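Local coordinates for capsid protein (Infectious hypodermal and hematopoietic necrosis virus, PDB 3N7X), which forms the icosahedral shell of a shrimp-infecting brevidensovirus from 60 copies of a beta-barrel subunit and binds calcium ions, at residues T156-D168 with Q176-A188. Residues are numbered along the deposited sequence; the frame is centred on the assembly and turned at random.
With CA (calcium ion), chain B.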
# COMPACT_ATOMS: atom_id res chain seq x y z
N THR A 156 -68.37 -28.61 -56.19
CA THR A 156 -69.25 -27.45 -56.28
C THR A 156 -70.73 -27.76 -56.12
O THR A 156 -71.57 -26.88 -56.25
CB THR A 156 -69.03 -26.68 -57.59
OG1 THR A 156 -69.27 -27.55 -58.71
CG2 THR A 156 -67.61 -26.16 -57.67
N GLY A 157 -71.05 -29.03 -55.86
CA GLY A 157 -72.44 -29.42 -55.65
C GLY A 157 -73.33 -29.55 -56.87
O GLY A 157 -74.47 -29.09 -56.86
N LEU A 158 -72.81 -30.18 -57.92
CA LEU A 158 -73.58 -30.36 -59.14
C LEU A 158 -74.68 -31.42 -59.01
O LEU A 158 -75.83 -31.17 -59.37
CB LEU A 158 -72.65 -30.78 -60.28
CG LEU A 158 -71.52 -29.83 -60.69
CD1 LEU A 158 -70.57 -30.55 -61.65
CD2 LEU A 158 -72.10 -28.59 -61.34
N HIS A 159 -74.31 -32.58 -58.48
CA HIS A 159 -75.25 -33.70 -58.37
C HIS A 159 -75.53 -34.25 -56.98
O HIS A 159 -74.71 -34.16 -56.08
CB HIS A 159 -74.73 -34.85 -59.23
CG HIS A 159 -74.23 -34.43 -60.58
ND1 HIS A 159 -75.06 -34.00 -61.59
CD2 HIS A 159 -72.97 -34.38 -61.08
CE1 HIS A 159 -74.34 -33.71 -62.65
NE2 HIS A 159 -73.07 -33.92 -62.37
N ASN A 160 -76.70 -34.88 -56.85
CA ASN A 160 -77.13 -35.50 -55.60
C ASN A 160 -77.19 -37.01 -55.79
O ASN A 160 -76.64 -37.77 -54.99
CB ASN A 160 -78.51 -34.98 -55.20
CG ASN A 160 -78.51 -33.51 -54.86
OD1 ASN A 160 -79.48 -32.79 -55.13
ND2 ASN A 160 -77.43 -33.04 -54.25
N GLN A 161 -77.86 -37.44 -56.85
CA GLN A 161 -78.01 -38.86 -57.13
C GLN A 161 -77.85 -39.21 -58.61
O GLN A 161 -78.42 -38.55 -59.48
CB GLN A 161 -79.38 -39.33 -56.65
CG GLN A 161 -79.61 -40.83 -56.78
CD GLN A 161 -81.05 -41.23 -56.47
OE1 GLN A 161 -81.64 -40.77 -55.48
NE2 GLN A 161 -81.62 -42.10 -57.30
N LEU A 162 -77.09 -40.25 -58.89
CA LEU A 162 -76.87 -40.66 -60.27
C LEU A 162 -77.12 -42.15 -60.42
O LEU A 162 -77.16 -42.89 -59.43
CB LEU A 162 -75.45 -40.34 -60.71
CG LEU A 162 -75.01 -38.88 -60.53
CD1 LEU A 162 -73.53 -38.78 -60.86
CD2 LEU A 162 -75.83 -37.96 -61.43
N SER A 163 -77.28 -42.59 -61.66
CA SER A 163 -77.50 -44.00 -61.96
C SER A 163 -76.33 -44.52 -62.78
O SER A 163 -75.69 -43.75 -63.50
CB SER A 163 -78.78 -44.21 -62.76
OG SER A 163 -79.93 -44.00 -61.97
N THR A 164 -76.05 -45.81 -62.65
CA THR A 164 -74.99 -46.43 -63.42
C THR A 164 -75.48 -46.48 -64.86
O THR A 164 -76.69 -46.50 -65.10
CB THR A 164 -74.74 -47.86 -62.92
OG1 THR A 164 -76.00 -48.50 -62.71
CG2 THR A 164 -73.97 -47.84 -61.61
N LYS A 165 -74.56 -46.49 -65.82
CA LYS A 165 -74.97 -46.55 -67.22
C LYS A 165 -75.78 -47.83 -67.43
O LYS A 165 -76.80 -47.83 -68.12
CB LYS A 165 -73.75 -46.53 -68.15
CG LYS A 165 -74.12 -46.39 -69.62
CD LYS A 165 -72.89 -46.44 -70.51
CE LYS A 165 -73.27 -46.34 -71.98
NZ LYS A 165 -72.07 -46.44 -72.87
N GLU A 166 -75.31 -48.92 -66.84
CA GLU A 166 -76.02 -50.19 -66.92
C GLU A 166 -76.66 -50.40 -65.57
O GLU A 166 -75.98 -50.32 -64.54
CB GLU A 166 -75.05 -51.33 -67.21
CG GLU A 166 -74.28 -51.11 -68.47
CD GLU A 166 -73.56 -52.36 -68.89
OE1 GLU A 166 -72.77 -52.89 -68.07
OE2 GLU A 166 -73.78 -52.80 -70.04
N THR A 167 -77.95 -50.69 -65.55
CA THR A 167 -78.63 -50.85 -64.28
C THR A 167 -78.68 -52.25 -63.70
O THR A 167 -79.42 -52.52 -62.75
CB THR A 167 -80.05 -50.31 -64.39
OG1 THR A 167 -80.63 -50.81 -65.61
CG2 THR A 167 -80.04 -48.76 -64.39
N ASP A 168 -77.89 -53.15 -64.27
CA ASP A 168 -77.87 -54.52 -63.79
C ASP A 168 -76.48 -54.87 -63.28
O ASP A 168 -76.08 -56.04 -63.28
CB ASP A 168 -78.26 -55.47 -64.92
CG ASP A 168 -77.39 -55.28 -66.16
OD1 ASP A 168 -77.30 -56.24 -66.97
OD2 ASP A 168 -76.81 -54.18 -66.33
N GLN A 176 -64.35 -55.95 -59.81
CA GLN A 176 -63.52 -56.12 -61.00
C GLN A 176 -62.99 -54.78 -61.50
O GLN A 176 -61.84 -54.68 -61.95
CB GLN A 176 -64.32 -56.80 -62.11
CG GLN A 176 -64.31 -58.32 -62.05
CD GLN A 176 -65.55 -58.95 -62.68
OE1 GLN A 176 -66.06 -58.48 -63.70
NE2 GLN A 176 -66.03 -60.04 -62.08
N ASN A 177 -63.82 -53.74 -61.41
CA ASN A 177 -63.42 -52.45 -61.94
C ASN A 177 -64.43 -51.35 -61.59
O ASN A 177 -65.59 -51.63 -61.28
CB ASN A 177 -63.33 -52.55 -63.47
CG ASN A 177 -62.43 -51.50 -64.10
OD1 ASN A 177 -61.21 -51.70 -64.20
ND2 ASN A 177 -63.01 -50.38 -64.51
N PRO A 178 -63.98 -50.09 -61.60
CA PRO A 178 -64.90 -49.00 -61.31
C PRO A 178 -65.90 -49.03 -62.47
O PRO A 178 -65.51 -49.28 -63.61
CB PRO A 178 -64.00 -47.77 -61.35
CG PRO A 178 -62.71 -48.31 -60.80
CD PRO A 178 -62.58 -49.64 -61.51
N GLN A 179 -67.17 -48.78 -62.18
CA GLN A 179 -68.20 -48.83 -63.22
C GLN A 179 -68.63 -47.45 -63.72
O GLN A 179 -68.49 -46.45 -63.02
CB GLN A 179 -69.41 -49.61 -62.71
CG GLN A 179 -69.07 -51.04 -62.32
CD GLN A 179 -68.50 -51.82 -63.49
OE1 GLN A 179 -69.11 -51.91 -64.55
NE2 GLN A 179 -67.31 -52.40 -63.30
N LEU A 180 -69.17 -47.41 -64.93
CA LEU A 180 -69.62 -46.15 -65.51
C LEU A 180 -70.90 -45.62 -64.88
O LEU A 180 -71.84 -46.37 -64.61
CB LEU A 180 -69.83 -46.30 -67.02
CG LEU A 180 -68.57 -46.37 -67.89
CD1 LEU A 180 -68.99 -46.51 -69.35
CD2 LEU A 180 -67.72 -45.12 -67.69
N VAL A 181 -70.92 -44.32 -64.65
CA VAL A 181 -72.07 -43.64 -64.06
C VAL A 181 -72.44 -42.49 -64.99
O VAL A 181 -71.56 -41.76 -65.47
CB VAL A 181 -71.72 -43.08 -62.66
CG1 VAL A 181 -72.84 -42.18 -62.17
CG2 VAL A 181 -71.52 -44.22 -61.68
N THR A 182 -73.72 -42.34 -65.27
CA THR A 182 -74.17 -41.27 -66.15
C THR A 182 -74.26 -39.98 -65.35
O THR A 182 -75.08 -39.85 -64.44
CB THR A 182 -75.54 -41.60 -66.77
OG1 THR A 182 -75.43 -42.80 -67.54
CG2 THR A 182 -76.00 -40.46 -67.67
N VAL A 183 -73.40 -39.02 -65.69
CA VAL A 183 -73.38 -37.74 -64.99
C VAL A 183 -74.20 -36.65 -65.69
O VAL A 183 -74.69 -35.73 -65.05
CB VAL A 183 -71.93 -37.25 -64.80
CG1 VAL A 183 -71.16 -38.24 -63.94
CG2 VAL A 183 -71.24 -37.10 -66.13
N GLN A 184 -74.33 -36.76 -67.01
CA GLN A 184 -75.09 -35.80 -67.81
C GLN A 184 -75.61 -36.49 -69.06
O GLN A 184 -74.94 -36.51 -70.09
CB GLN A 184 -74.21 -34.63 -68.25
CG GLN A 184 -74.22 -33.44 -67.32
CD GLN A 184 -75.62 -32.99 -66.97
OE1 GLN A 184 -76.53 -33.03 -67.81
NE2 GLN A 184 -75.81 -32.55 -65.73
N SER A 185 -76.82 -37.04 -68.96
CA SER A 185 -77.41 -37.75 -70.09
C SER A 185 -77.50 -36.94 -71.38
O SER A 185 -77.51 -37.50 -72.47
CB SER A 185 -78.81 -38.25 -69.71
OG SER A 185 -79.65 -37.17 -69.35
N THR A 186 -77.55 -35.61 -71.26
CA THR A 186 -77.65 -34.75 -72.44
C THR A 186 -76.33 -34.11 -72.87
O THR A 186 -76.32 -33.27 -73.77
CB THR A 186 -78.66 -33.61 -72.21
OG1 THR A 186 -78.18 -32.73 -71.18
CG2 THR A 186 -80.02 -34.18 -71.80
N ALA A 187 -75.23 -34.50 -72.24
CA ALA A 187 -73.92 -33.93 -72.56
C ALA A 187 -73.25 -34.46 -73.82
O ALA A 187 -72.37 -35.31 -73.77
CB ALA A 187 -72.98 -34.10 -71.38
N ALA A 188 -73.67 -33.94 -74.97
CA ALA A 188 -73.07 -34.36 -76.23
C ALA A 188 -71.65 -33.81 -76.26
O ALA A 188 -70.73 -34.45 -76.78
CB ALA A 188 -73.88 -33.82 -77.40
CA CA B . -59.93 -55.87 -62.60
O HOH W 1 -77.65 -40.71 -63.83
O HOH W 2 -71.65 -51.29 -65.26
O HOH W 3 -60.70 -54.46 -64.35
O HOH W 4 -58.67 -56.27 -64.61
O HOH W 5 -60.12 -56.11 -60.20
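Leu162 meets Val181 at about a right angle where strand 161-164 pairs with strand 179-182, an antiparallel pair so strongly twisted that the strand directions are 131° apart: CB of Leu162 sits 3.5 Å from CG1 of Val181. That methyl is placed by a chi1 of 170°, which sets it anti to the backbone N and also brings it up to Ser163 O. Further out, CD1 of Leu162 reaches CG1 of Val183 at 3.9 Å, so one leucine side chain spans two valines. Its other methyl, CD2, lies against the carbonyl oxygen of Thr182.

Two backbone bonds hold the strands: Thr182 N donates to Ser163 O and Lys165 N to Leu180 O, both at 3.0 Å. A water accepts from Ser163 N and donates to Thr182 O, bridging the strands where they splay. The Lys165 chain, fully extended, runs alongside Leu180, CD of Lys165 4.1 Å from CD1 of Leu180.

At the other end, NE2 of Gln184 lies at the edge of the His159 ring, 3.6 Å from CE1, with amide and ring planes 37° apart. The same CE1 approaches Val183 O at 3.2 Å, and Leu158 CB lies over one face of the ring, toward its rim.

Strands 70-74 and 322-324 continue the sheet on either side of this pair. Ahead of Pro178, at the start of 176-188, Gln176 O binds a calcium ion with three waters, Tyr55 O and Glu191 OE2 of a neighbouring subunit. The chemistry is therefore divided: a small aliphatic cluster and few direct backbone bonds join the strands, water bridges their divergence, and the metal ties the far end of 176-188 to the next subunit.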